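Local structure of SusD homolog (Bacteroides thetaiotaomicron VPI-5482, 3IHV) at residues Lys240-Gln244 with Arg320-Ser324; Tyr266-Val270 with Ser381-Asn385; Lys370-Gln374 with Asn389-Tyr393. The protein is a SusD-family protein of the outer membrane that probably binds glycans at the cell surface for uptake by the bacterium. One frame throughout, in Å; residues are numbered along the deposited sequence.

Contact 1: residues Lys240-Gln244 with Arg320-Ser324. With EDO (1,2-ethanediol), chain O.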
ATOM      1  N   LYS A 240     -19.715  -6.767  -2.223  1.00  7.64           N
ATOM      2  CA  LYS A 240     -20.663  -7.285  -1.216  1.00  8.73           C
ATOM      3  C   LYS A 240     -19.939  -8.105  -0.144  1.00  7.97           C
ATOM      4  O   LYS A 240     -20.148  -7.888   1.050  1.00  6.89           O
ATOM      5  CB  LYS A 240     -21.763  -8.116  -1.885  1.00  9.25           C
ATOM      6  CG  LYS A 240     -22.738  -8.740  -0.892  1.00 11.38           C
ATOM      7  CD  LYS A 240     -23.845  -9.545  -1.614  1.00 14.59           C
ATOM      8  CE  LYS A 240     -24.649 -10.337  -0.610  1.00 17.67           C
ATOM      9  NZ  LYS A 240     -25.868 -10.998  -1.193  1.00 20.55           N
ATOM     10  N   ASP A 241     -19.081  -9.025  -0.608  1.00  7.64           N
ATOM     11  CA  ASP A 241     -18.352  -9.928   0.263  1.00  8.25           C
ATOM     12  C   ASP A 241     -16.881  -9.552   0.418  1.00  7.49           C
ATOM     13  O   ASP A 241     -16.136  -9.524  -0.549  1.00  7.17           O
ATOM     14  CB  ASP A 241     -18.451 -11.338  -0.273  1.00  8.97           C
ATOM     15  CG  ASP A 241     -19.863 -11.834  -0.313  1.00 10.97           C
ATOM     16  OD1 ASP A 241     -20.604 -11.639   0.670  1.00 12.12           O
ATOM     17  OD2 ASP A 241     -20.225 -12.458  -1.332  1.00 16.13           O
ATOM     18  N   TYR A 242     -16.468  -9.277   1.642  1.00  7.14           N
ATOM     19  CA  TYR A 242     -15.060  -8.909   1.909  1.00  7.39           C
ATOM     20  C   TYR A 242     -14.101  -9.937   1.357  1.00  6.49           C
ATOM     21  O   TYR A 242     -13.054  -9.570   0.828  1.00  6.82           O
ATOM     22  CB  TYR A 242     -14.834  -8.773   3.398  1.00  7.11           C
ATOM     23  CG  TYR A 242     -13.553  -8.111   3.777  1.00  7.69           C
ATOM     24  CD1 TYR A 242     -13.379  -6.725   3.616  1.00  7.29           C
ATOM     25  CD2 TYR A 242     -12.540  -8.826   4.380  1.00  7.54           C
ATOM     26  CE1 TYR A 242     -12.207  -6.111   4.013  1.00  6.96           C
ATOM     27  CE2 TYR A 242     -11.395  -8.222   4.781  1.00  7.09           C
ATOM     28  CZ  TYR A 242     -11.216  -6.874   4.596  1.00  8.75           C
ATOM     29  OH  TYR A 242     -10.021  -6.329   4.994  1.00  7.73           O
ATOM     30  N   GLU A 243     -14.466 -11.208   1.497  1.00  6.31           N
ATOM     31  CA  GLU A 243     -13.627 -12.308   1.013  1.00  7.04           C
ATOM     32  C   GLU A 243     -13.357 -12.214  -0.493  1.00  6.80           C
ATOM     33  O   GLU A 243     -12.301 -12.593  -0.960  1.00  6.83           O
ATOM     34  CB  GLU A 243     -14.235 -13.667   1.400  1.00  7.49           C
ATOM     35  CG  GLU A 243     -13.387 -14.865   0.935  1.00  9.94           C
ATOM     36  CD  GLU A 243     -13.870 -16.213   1.446  1.00 11.84           C
ATOM     37  OE1 GLU A 243     -14.724 -16.249   2.341  1.00 10.73           O
ATOM     38  OE2 GLU A 243     -13.404 -17.233   0.907  1.00 13.03           O
ATOM     39  N   GLN A 244     -14.329 -11.699  -1.245  1.00  6.15           N
ATOM     40  CA  GLN A 244     -14.188 -11.569  -2.684  1.00  6.44           C
ATOM     41  C   GLN A 244     -13.002 -10.716  -3.074  1.00  6.51           C
ATOM     42  O   GLN A 244     -12.412 -10.916  -4.135  1.00  6.20           O
ATOM     43  CB  GLN A 244     -15.496 -11.037  -3.319  1.00  6.45           C
ATOM     44  CG  GLN A 244     -15.550 -11.229  -4.830  1.00  6.49           C
ATOM     45  CD  GLN A 244     -15.596 -12.706  -5.232  1.00  8.43           C
ATOM     46  OE1 GLN A 244     -16.380 -13.465  -4.693  1.00  7.74           O
ATOM     47  NE2 GLN A 244     -14.774 -13.096  -6.197  1.00 10.66           N
ATOM     48  N   ARG A 320     -14.233  -9.583   9.043  1.00  6.58           N
ATOM     49  CA  ARG A 320     -12.958  -9.274   8.441  1.00  5.88           C
ATOM     50  C   ARG A 320     -11.823  -9.861   9.233  1.00  6.41           C
ATOM     51  O   ARG A 320     -10.768 -10.075   8.680  1.00  8.52           O
ATOM     52  CB  ARG A 320     -12.744  -7.792   8.361  1.00  6.15           C
ATOM     53  CG  ARG A 320     -13.723  -7.087   7.441  1.00  4.92           C
ATOM     54  CD  ARG A 320     -13.623  -5.585   7.564  1.00  5.99           C
ATOM     55  NE  ARG A 320     -14.059  -5.140   8.894  1.00  5.17           N
ATOM     56  CZ  ARG A 320     -14.201  -3.858   9.255  1.00  5.94           C
ATOM     57  NH1 ARG A 320     -13.964  -2.880   8.406  1.00  8.68           N
ATOM     58  NH2 ARG A 320     -14.595  -3.545  10.462  1.00  5.02           N
ATOM     59  N   ARG A 321     -12.031 -10.070  10.527  1.00  6.50           N
ATOM     60  CA  ARG A 321     -10.956 -10.543  11.414  1.00  6.30           C
ATOM     61  C   ARG A 321     -10.365 -11.877  10.937  1.00  6.65           C
ATOM     62  O   ARG A 321      -9.184 -11.953  10.671  1.00  5.98           O
ATOM     63  CB  ARG A 321     -11.435 -10.619  12.849  1.00  6.48           C
ATOM     64  CG  ARG A 321     -10.341 -11.086  13.880  1.00  6.81           C
ATOM     65  CD  ARG A 321     -10.862 -11.148  15.343  1.00  5.16           C
ATOM     66  NE  ARG A 321     -12.030 -12.012  15.336  1.00  6.34           N
ATOM     67  CZ  ARG A 321     -13.299 -11.616  15.343  1.00  8.30           C
ATOM     68  NH1 ARG A 321     -13.648 -10.319  15.437  1.00  8.92           N
ATOM     69  NH2 ARG A 321     -14.237 -12.531  15.241  1.00 10.10           N
ATOM     70  N   ASP A 322     -11.197 -12.884  10.796  1.00  7.43           N
ATOM     71  CA  ASP A 322     -10.741 -14.187  10.301  1.00  8.24           C
ATOM     72  C   ASP A 322     -10.305 -14.187   8.830  1.00  8.04           C
ATOM     73  O   ASP A 322      -9.547 -15.073   8.418  1.00  9.02           O
ATOM     74  CB  ASP A 322     -11.813 -15.250  10.524  1.00  8.60           C
ATOM     75  CG  ASP A 322     -12.080 -15.481  11.985  1.00  9.64           C
ATOM     76  OD1 ASP A 322     -11.135 -15.386  12.796  1.00 10.33           O
ATOM     77  OD2 ASP A 322     -13.234 -15.752  12.332  1.00 12.11           O
ATOM     78  N   LEU A 323     -10.811 -13.241   8.035  1.00  7.10           N
ATOM     79  CA  LEU A 323     -10.401 -13.109   6.651  1.00  7.15           C
ATOM     80  C   LEU A 323      -9.078 -12.402   6.517  1.00  7.54           C
ATOM     81  O   LEU A 323      -8.425 -12.566   5.485  1.00  8.26           O
ATOM     82  CB  LEU A 323     -11.451 -12.379   5.822  1.00  7.29           C
ATOM     83  CG  LEU A 323     -12.705 -13.188   5.583  1.00  7.56           C
ATOM     84  CD1 LEU A 323     -13.858 -12.326   5.022  1.00  6.99           C
ATOM     85  CD2 LEU A 323     -12.399 -14.352   4.600  1.00  9.13           C
ATOM     86  N   SER A 324      -8.676 -11.662   7.561  1.00  6.38           N
ATOM     87  CA  SER A 324      -7.457 -10.877   7.559  1.00  6.86           C
ATOM     88  C   SER A 324      -6.236 -11.492   8.237  1.00  6.66           C
ATOM     89  O   SER A 324      -5.089 -11.260   7.800  1.00  5.91           O
ATOM     90  CB  SER A 324      -7.747  -9.526   8.238  1.00  6.53           C
ATOM     91  OG  SER A 324      -8.725  -8.788   7.512  1.00  7.64           O
TER
HETATM   92  C1  EDO O 558     -17.866 -15.227  -6.956  1.00 27.24           C
HETATM   93  O1  EDO O 558     -17.929 -15.460  -5.542  1.00 28.27           O
HETATM   94  C2  EDO O 558     -16.861 -16.174  -7.588  1.00 27.53           C
HETATM   95  O2  EDO O 558     -15.527 -15.937  -7.100  1.00 27.77           O
HETATM   96  O   HOH W   1      -8.358  -6.015   7.556  1.00  6.23           O

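Contact 2: residues Tyr266-Val270 with Ser381-Asn385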
ATOM      1  N   TYR A 266       1.833 -10.980 -13.142  1.00 11.99           N
ATOM      2  CA  TYR A 266       1.524 -12.197 -13.821  1.00 12.11           C
ATOM      3  C   TYR A 266       2.602 -12.597 -14.788  1.00 12.72           C
ATOM      4  O   TYR A 266       2.992 -11.813 -15.659  1.00 12.74           O
ATOM      5  CB  TYR A 266       0.164 -12.191 -14.589  1.00 13.29           C
ATOM      6  CG  TYR A 266       0.007 -13.502 -15.321  1.00 13.75           C
ATOM      7  CD1 TYR A 266      -0.317 -14.665 -14.633  1.00 15.53           C
ATOM      8  CD2 TYR A 266       0.269 -13.603 -16.687  1.00 15.83           C
ATOM      9  CE1 TYR A 266      -0.391 -15.883 -15.282  1.00 16.15           C
ATOM     10  CE2 TYR A 266       0.194 -14.821 -17.334  1.00 15.32           C
ATOM     11  CZ  TYR A 266      -0.143 -15.950 -16.629  1.00 17.20           C
ATOM     12  OH  TYR A 266      -0.209 -17.173 -17.284  1.00 19.84           O
ATOM     13  N   SER A 267       3.046 -13.844 -14.649  1.00 11.63           N
ATOM     14  CA  SER A 267       3.922 -14.458 -15.627  1.00 11.67           C
ATOM     15  C   SER A 267       3.644 -15.959 -15.584  1.00 11.44           C
ATOM     16  O   SER A 267       3.375 -16.504 -14.523  1.00  9.95           O
ATOM     17  CB  SER A 267       5.397 -14.176 -15.341  1.00 11.69           C
ATOM     18  OG  SER A 267       6.175 -14.748 -16.364  1.00 10.81           O
ATOM     19  N   PRO A 268       3.661 -16.630 -16.743  1.00 12.94           N
ATOM     20  CA  PRO A 268       3.516 -18.099 -16.687  1.00 13.91           C
ATOM     21  C   PRO A 268       4.789 -18.790 -16.156  1.00 14.78           C
ATOM     22  O   PRO A 268       4.753 -19.952 -15.745  1.00 14.43           O
ATOM     23  CB  PRO A 268       3.319 -18.501 -18.154  1.00 14.40           C
ATOM     24  CG  PRO A 268       3.900 -17.342 -18.951  1.00 13.90           C
ATOM     25  CD  PRO A 268       3.673 -16.105 -18.117  1.00 13.53           C
ATOM     26  N   THR A 269       5.911 -18.078 -16.211  1.00 15.77           N
ATOM     27  CA  THR A 269       7.187 -18.606 -15.765  1.00 16.25           C
ATOM     28  C   THR A 269       7.955 -17.571 -14.956  1.00 16.27           C
ATOM     29  O   THR A 269       7.638 -16.365 -14.994  1.00 14.62           O
ATOM     30  CB  THR A 269       8.031 -18.951 -16.978  1.00 16.67           C
ATOM     31  OG1 THR A 269       8.195 -17.758 -17.769  1.00 18.71           O
ATOM     32  CG2 THR A 269       7.336 -20.042 -17.835  1.00 18.08           C
ATOM     33  N   VAL A 270       8.976 -18.055 -14.238  1.00 17.00           N
ATOM     34  CA  VAL A 270       9.857 -17.187 -13.439  1.00 18.11           C
ATOM     35  C   VAL A 270      11.320 -17.464 -13.794  1.00 18.96           C
ATOM     36  O   VAL A 270      12.185 -17.415 -12.923  1.00 20.96           O
ATOM     37  CB  VAL A 270       9.638 -17.376 -11.898  1.00 18.29           C
ATOM     38  CG1 VAL A 270       8.349 -16.746 -11.467  1.00 18.74           C
ATOM     39  CG2 VAL A 270       9.712 -18.863 -11.526  1.00 17.79           C
ATOM     40  N   SER A 381       0.238 -22.783 -11.921  1.00 20.01           N
ATOM     41  CA  SER A 381       1.166 -21.963 -12.672  1.00 18.97           C
ATOM     42  C   SER A 381       2.567 -22.394 -12.270  1.00 18.14           C
ATOM     43  O   SER A 381       2.810 -23.582 -11.999  1.00 17.94           O
ATOM     44  CB  SER A 381       0.901 -20.485 -12.418  1.00 19.40           C
ATOM     45  OG  SER A 381       1.686 -19.701 -13.318  1.00 19.75           O
ATOM     46  N   PHE A 382       3.500 -21.469 -12.197  1.00 16.34           N
ATOM     47  CA  PHE A 382       4.824 -21.872 -11.826  1.00 15.49           C
ATOM     48  C   PHE A 382       4.862 -22.208 -10.318  1.00 14.75           C
ATOM     49  O   PHE A 382       4.031 -21.746  -9.527  1.00 16.19           O
ATOM     50  CB  PHE A 382       5.824 -20.794 -12.216  1.00 15.25           C
ATOM     51  CG  PHE A 382       5.570 -19.467 -11.540  1.00 13.27           C
ATOM     52  CD1 PHE A 382       6.044 -19.224 -10.273  1.00 13.28           C
ATOM     53  CD2 PHE A 382       4.877 -18.477 -12.184  1.00 14.20           C
ATOM     54  CE1 PHE A 382       5.827 -18.032  -9.659  1.00 13.33           C
ATOM     55  CE2 PHE A 382       4.657 -17.250 -11.567  1.00 13.94           C
ATOM     56  CZ  PHE A 382       5.130 -17.034 -10.313  1.00 13.57           C
ATOM     57  N   ILE A 383       5.831 -23.037  -9.953  1.00 13.43           N
ATOM     58  CA  ILE A 383       6.082 -23.390  -8.566  1.00 11.72           C
ATOM     59  C   ILE A 383       7.322 -22.618  -8.224  1.00 11.60           C
ATOM     60  O   ILE A 383       8.344 -22.758  -8.908  1.00 12.24           O
ATOM     61  CB  ILE A 383       6.354 -24.890  -8.430  1.00 12.05           C
ATOM     62  CG1 ILE A 383       5.090 -25.669  -8.810  1.00 12.33           C
ATOM     63  CG2 ILE A 383       6.875 -25.250  -7.006  1.00 11.43           C
ATOM     64  CD1 ILE A 383       5.234 -27.176  -8.672  1.00 12.89           C
ATOM     65  N   ASN A 384       7.244 -21.770  -7.214  1.00 10.19           N
ATOM     66  CA  ASN A 384       8.399 -20.984  -6.817  1.00  9.88           C
ATOM     67  C   ASN A 384       8.268 -20.707  -5.323  1.00  8.37           C
ATOM     68  O   ASN A 384       7.166 -20.581  -4.802  1.00  9.15           O
ATOM     69  CB  ASN A 384       8.541 -19.694  -7.641  1.00  8.65           C
ATOM     70  CG  ASN A 384       9.835 -18.973  -7.353  1.00 11.80           C
ATOM     71  OD1 ASN A 384       9.879 -18.126  -6.453  1.00  7.35           O
ATOM     72  ND2 ASN A 384      10.936 -19.382  -8.029  1.00 10.59           N
ATOM     73  N   ASN A 385       9.382 -20.652  -4.622  1.00  7.84           N
ATOM     74  CA  ASN A 385       9.308 -20.448  -3.175  1.00  8.32           C
ATOM     75  C   ASN A 385       9.292 -18.985  -2.739  1.00  7.88           C
ATOM     76  O   ASN A 385       9.141 -18.686  -1.551  1.00  9.76           O
ATOM     77  CB  ASN A 385      10.474 -21.171  -2.496  1.00  7.43           C
ATOM     78  CG  ASN A 385      10.395 -22.704  -2.641  1.00  8.41           C
ATOM     79  OD1 ASN A 385       9.335 -23.270  -2.908  1.00  7.74           O
ATOM     80  ND2 ASN A 385      11.531 -23.379  -2.446  1.00  7.77           N
TER
HETATM   81  O   HOH W   2       0.238 -19.293 -16.061  1.00 28.70           O

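Contact 3: residues Lys370-Gln374 with Asn389-Tyr393. With NA (sodium ion), chain F; EDO (1,2-ethanediol), chain L.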
ATOM      1  N   LYS A 370      -4.969 -12.582   4.078  1.00  7.63           N
ATOM      2  CA  LYS A 370      -5.491 -11.969   2.850  1.00  6.58           C
ATOM      3  C   LYS A 370      -4.893 -12.556   1.577  1.00  7.15           C
ATOM      4  O   LYS A 370      -5.548 -12.572   0.539  1.00  6.35           O
ATOM      5  CB  LYS A 370      -5.240 -10.476   2.881  1.00  7.51           C
ATOM      6  CG  LYS A 370      -6.075  -9.794   3.939  1.00  5.61           C
ATOM      7  CD  LYS A 370      -5.854  -8.295   4.016  1.00  5.84           C
ATOM      8  CE  LYS A 370      -6.946  -7.642   4.879  1.00  6.73           C
ATOM      9  NZ  LYS A 370      -6.858  -6.141   5.092  1.00  4.32           N
ATOM     10  N   TRP A 371      -3.633 -12.974   1.663  1.00  6.30           N
ATOM     11  CA  TRP A 371      -2.916 -13.517   0.509  1.00  7.30           C
ATOM     12  C   TRP A 371      -2.557 -14.999   0.698  1.00  7.90           C
ATOM     13  O   TRP A 371      -1.482 -15.455   0.319  1.00  7.93           O
ATOM     14  CB  TRP A 371      -1.729 -12.611   0.109  1.00  7.63           C
ATOM     15  CG  TRP A 371      -2.198 -11.189  -0.034  1.00  5.39           C
ATOM     16  CD1 TRP A 371      -2.834 -10.645  -1.115  1.00  5.76           C
ATOM     17  CD2 TRP A 371      -2.184 -10.161   0.982  1.00  5.99           C
ATOM     18  NE1 TRP A 371      -3.213  -9.344  -0.841  1.00  7.02           N
ATOM     19  CE2 TRP A 371      -2.788  -9.012   0.416  1.00  7.37           C
ATOM     20  CE3 TRP A 371      -1.635 -10.071   2.266  1.00  5.18           C
ATOM     21  CZ2 TRP A 371      -2.932  -7.812   1.120  1.00  6.04           C
ATOM     22  CZ3 TRP A 371      -1.779  -8.875   2.979  1.00  6.13           C
ATOM     23  CH2 TRP A 371      -2.406  -7.751   2.383  1.00  8.77           C
ATOM     24  N   ASP A 372      -3.525 -15.745   1.242  1.00  7.85           N
ATOM     25  CA  ASP A 372      -3.420 -17.172   1.392  1.00  7.44           C
ATOM     26  C   ASP A 372      -3.576 -17.878   0.018  1.00  8.20           C
ATOM     27  O   ASP A 372      -4.694 -18.132  -0.477  1.00  7.97           O
ATOM     28  CB  ASP A 372      -4.470 -17.647   2.373  1.00  8.74           C
ATOM     29  CG  ASP A 372      -4.374 -19.116   2.646  1.00  9.28           C
ATOM     30  OD1 ASP A 372      -3.805 -19.862   1.793  1.00  8.86           O
ATOM     31  OD2 ASP A 372      -4.914 -19.518   3.677  1.00  9.76           O
ATOM     32  N   ILE A 373      -2.436 -18.161  -0.595  1.00  7.46           N
ATOM     33  CA  ILE A 373      -2.404 -18.797  -1.912  1.00  7.26           C
ATOM     34  C   ILE A 373      -3.116 -20.183  -1.923  1.00  7.61           C
ATOM     35  O   ILE A 373      -3.888 -20.463  -2.830  1.00  6.90           O
ATOM     36  CB  ILE A 373      -0.950 -18.888  -2.447  1.00  7.33           C
ATOM     37  CG1 ILE A 373      -0.423 -17.490  -2.760  1.00  8.07           C
ATOM     38  CG2 ILE A 373      -0.880 -19.789  -3.670  1.00  8.13           C
ATOM     39  CD1 ILE A 373       1.054 -17.441  -3.198  1.00  6.12           C
ATOM     40  N   GLN A 374      -2.837 -21.025  -0.926  1.00  6.65           N
ATOM     41  CA  GLN A 374      -3.430 -22.344  -0.856  1.00  8.67           C
ATOM     42  C   GLN A 374      -4.953 -22.235  -0.807  1.00  8.64           C
ATOM     43  O   GLN A 374      -5.651 -22.993  -1.455  1.00  9.59           O
ATOM     44  CB  GLN A 374      -2.916 -23.059   0.377  1.00  8.66           C
ATOM     45  CG  GLN A 374      -3.535 -24.398   0.664  1.00  9.54           C
ATOM     46  CD  GLN A 374      -3.138 -25.480  -0.320  1.00 12.38           C
ATOM     47  OE1 GLN A 374      -2.026 -25.482  -0.890  1.00 11.30           O
ATOM     48  NE2 GLN A 374      -4.011 -26.450  -0.466  1.00 17.62           N
ATOM     49  N   ASN A 389       1.994 -14.833  -8.736  1.00  6.85           N
ATOM     50  CA  ASN A 389       1.149 -13.980  -9.569  1.00  7.20           C
ATOM     51  C   ASN A 389       0.071 -13.266  -8.738  1.00  7.42           C
ATOM     52  O   ASN A 389      -0.885 -12.743  -9.298  1.00  7.90           O
ATOM     53  CB  ASN A 389       0.512 -14.833 -10.662  1.00  7.94           C
ATOM     54  CG  ASN A 389       1.528 -15.346 -11.606  1.00  7.17           C
ATOM     55  OD1 ASN A 389       2.488 -14.637 -11.924  1.00 10.01           O
ATOM     56  ND2 ASN A 389       1.350 -16.577 -12.061  1.00  7.18           N
ATOM     57  N   VAL A 390       0.208 -13.189  -7.421  1.00  7.11           N
ATOM     58  CA  VAL A 390      -0.755 -12.496  -6.580  1.00  6.65           C
ATOM     59  C   VAL A 390      -0.625 -10.969  -6.733  1.00  6.94           C
ATOM     60  O   VAL A 390       0.479 -10.418  -6.737  1.00  6.57           O
ATOM     61  CB  VAL A 390      -0.634 -12.895  -5.085  1.00  7.33           C
ATOM     62  CG1 VAL A 390      -1.606 -12.088  -4.198  1.00  7.44           C
ATOM     63  CG2 VAL A 390      -0.853 -14.417  -4.919  1.00  5.53           C
ATOM     64  N   ASN A 391      -1.759 -10.286  -6.856  1.00  6.36           N
ATOM     65  CA  ASN A 391      -1.753  -8.841  -7.063  1.00  7.08           C
ATOM     66  C   ASN A 391      -1.678  -8.029  -5.782  1.00  7.51           C
ATOM     67  O   ASN A 391      -1.719  -8.601  -4.698  1.00  7.65           O
ATOM     68  CB  ASN A 391      -2.951  -8.433  -7.916  1.00  7.15           C
ATOM     69  CG  ASN A 391      -2.899  -9.025  -9.285  1.00  8.14           C
ATOM     70  OD1 ASN A 391      -1.856  -9.524  -9.730  1.00  9.33           O
ATOM     71  ND2 ASN A 391      -4.051  -9.020  -9.989  1.00  7.39           N
ATOM     72  N   TRP A 392      -1.527  -6.718  -5.937  1.00  7.28           N
ATOM     73  CA  TRP A 392      -1.372  -5.803  -4.796  1.00  6.63           C
ATOM     74  C   TRP A 392      -2.315  -4.608  -4.813  1.00  7.29           C
ATOM     75  O   TRP A 392      -2.222  -3.730  -5.686  1.00  8.51           O
ATOM     76  CB  TRP A 392       0.078  -5.288  -4.673  1.00  7.09           C
ATOM     77  CG  TRP A 392       0.246  -4.513  -3.414  1.00  6.59           C
ATOM     78  CD1 TRP A 392       0.438  -3.171  -3.283  1.00  8.00           C
ATOM     79  CD2 TRP A 392       0.246  -5.050  -2.097  1.00  6.63           C
ATOM     80  NE1 TRP A 392       0.511  -2.830  -1.953  1.00  8.60           N
ATOM     81  CE2 TRP A 392       0.395  -3.957  -1.194  1.00  5.74           C
ATOM     82  CE3 TRP A 392       0.043  -6.331  -1.585  1.00  7.20           C
ATOM     83  CZ2 TRP A 392       0.422  -4.125   0.183  1.00  7.85           C
ATOM     84  CZ3 TRP A 392       0.084  -6.511  -0.220  1.00  9.50           C
ATOM     85  CH2 TRP A 392       0.270  -5.410   0.658  1.00  6.96           C
ATOM     86  N   TYR A 393      -3.218  -4.559  -3.847  1.00  6.67           N
ATOM     87  CA  TYR A 393      -4.096  -3.408  -3.717  1.00  6.53           C
ATOM     88  C   TYR A 393      -3.344  -2.234  -3.072  1.00  7.21           C
ATOM     89  O   TYR A 393      -2.980  -2.279  -1.880  1.00  7.85           O
ATOM     90  CB  TYR A 393      -5.306  -3.653  -2.828  1.00  7.33           C
ATOM     91  CG  TYR A 393      -6.357  -4.608  -3.361  1.00  7.04           C
ATOM     92  CD1 TYR A 393      -7.106  -4.289  -4.506  1.00  8.26           C
ATOM     93  CD2 TYR A 393      -6.646  -5.772  -2.681  1.00  7.90           C
ATOM     94  CE1 TYR A 393      -8.096  -5.131  -4.970  1.00  7.96           C
ATOM     95  CE2 TYR A 393      -7.643  -6.648  -3.137  1.00  6.90           C
ATOM     96  CZ  TYR A 393      -8.368  -6.308  -4.276  1.00  7.33           C
ATOM     97  OH  TYR A 393      -9.345  -7.158  -4.715  1.00  9.00           O
TER
HETATM   98 NA    NA F   7      -1.922 -11.627 -11.023  1.00 16.92          NA
HETATM   99  C1  EDO L  21      -0.192 -18.058  -7.422  1.00 37.34           C
HETATM  100  O1  EDO L  21       0.284 -16.751  -7.723  1.00 31.18           O
HETATM  101  C2  EDO L  21       0.953 -18.941  -6.975  1.00 37.51           C
HETATM  102  O2  EDO L  21       2.184 -18.418  -7.472  1.00 40.71           O
HETATM  103  O   HOH W   3      -3.694  -7.509  -3.050  1.00  6.24           O
HETATM  104  O   HOH W   4      -3.130 -10.198 -12.511  1.00  7.74           O
HETATM  105  O   HOH W   5      -3.724 -12.528  -9.052  1.00 14.52           O
HETATM  106  O   HOH W   6      -2.670 -13.574 -12.051  1.00  7.84           O

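Contact 1: residues Lys240-Gln244 with Arg320-Ser324
Three side chains, Tyr242, Leu323 and Arg320, make up most of this junction between the first turn of helix 242-250 and the short helix 320-324. Tyr242 points from its helix toward the other segment, and its ring lies against the aliphatic part of Arg320: CG of Arg320 sits 3.5 Å from the ring centroid and only 4° off the normal, a CH-pi contact over the face. Leu323, also directed across the gap, meets the same ring near its plane, Tyr242 CD2 to Leu323 CD1 being 3.8 Å. The leucine reaches the start of the helix as well, with Glu243 N 3.7 Å from Leu323 CD1 and Glu243 CB 3.8 Å from Leu323 CD2. Arg320 thus offers methylenes to the tyrosine while its guanidinium group runs on to salt bridges with Glu458 and Glu462 on helix 448-463 and with Asp318. The hydroxyl of Tyr242 hydrogen-bonds to the carbonyl of Glu462, so both partners are tied to the same third helix. Between the segments the polar link is indirect: one water donates to Tyr242 OH at 3.1 Å and to Ser324 OG at 2.8 Å, and Ser324 OG in turn donates to Arg320 O at 2.7 Å, back within its own helix. Tyr376 of helix 373-376 touches both Glu243 and Leu323. No direct hydrogen bond joins the two segments; the two helices meet by apolar and CH-pi packing, while Arg320 and Tyr242 find their polar partners chiefly on helix 448-463.

Contact 2: residues Tyr266-Val270 with Ser381-Asn385
Tyr266 begins the first loop with its CB directed away from residues 381-385, yet its hydroxyl returns to them through a water 2.5 Å from Tyr266 OH and 3.1 Å from Ser381 OG. At Ser267 the backbone makes the approach, its carbonyl O standing 3.3 Å from Phe382 CE2 near the ring plane; its side chain turns to its own loop, OG donating to Thr269 O at 2.6 Å across Pro268. The carbonyl O of Pro268 follows at the same ring's edge, 3.8 Å from Phe382 CB. Past Thr269, Val270 turns back toward the partner and lays CG1 over the face of Phe382, 3.4 Å from the centroid, a CH-pi contact. Its other methyl, Val270 CG2, meets Asn384 ND2 at 3.7 Å. Asn384 OD1 is held by the backbone N of Asp386 and Lys387. The loop after strand 259-263 and the loop before strand 392-396 thus meet mainly round Phe382, with carbonyls at its edge and a methyl over its face; a water adds a polar bridge.

Contact 3: residues Lys370-Gln374 with Asn389-Tyr393
Trp371 lays its indole against Val390 and overlaps the end of Trp392: Trp371 CD1 lies 3.6 Å from Val390 CG1, and Trp371 CZ2 is 3.5 Å from Trp392 CZ3, which sits over one face of the Trp371 ring. Their six-membered rings are tilted by 33°, centroids 5.1 Å apart. Ile373, in the first turn of helix 373-376, extends the apolar patch, its CG1 3.8 Å from Val390 CG2. Asp372, at the N-cap, accepts a hydrogen bond at OD1 from the backbone N of Lys375. The loop entering that helix packs on the start of strand 392-396, whose Trp392 pairs with Ile263 of antiparallel strand 259-263. One water accepts from Trp371 NE1 (2.9 Å) and Tyr393 N (3.1 Å) and donates to Asn391 O (2.8 Å). The neighbours of Val390 bind sodium through Asn389 O at 2.3 Å and Asn391 OD1 at 2.5 Å; three waters and Phe265 O complete the site. Apolar side chains pack against residues 370-374, while oxygen ligands hold the ion tying 389-393 to Phe265.

In the fold
Contact 3 lies between the other two in space, its centre 13 Å from each of theirs, whereas contacts 1 and 2 are 26 Å apart between centres and do not touch. Lys370 leads from contact 3 into contact 1, its CE 3.4 Å from Ser324 OG, and its NZ forms a salt bridge with Glu466. Asn389 makes the other junction: its OD1 is 2.9 Å from Ser267 N, a probable hydrogen bond, and its ND2 is 3.4 Å from Phe382 CE2. Beside it, Phe265, just before Tyr266, joins contact 3 at the metal site; the side chain of Phe382 is about 9 Å from the sodium ion at the nearest atoms. Contact 2 is the exposed end, contacts 1 and 3 the buried part.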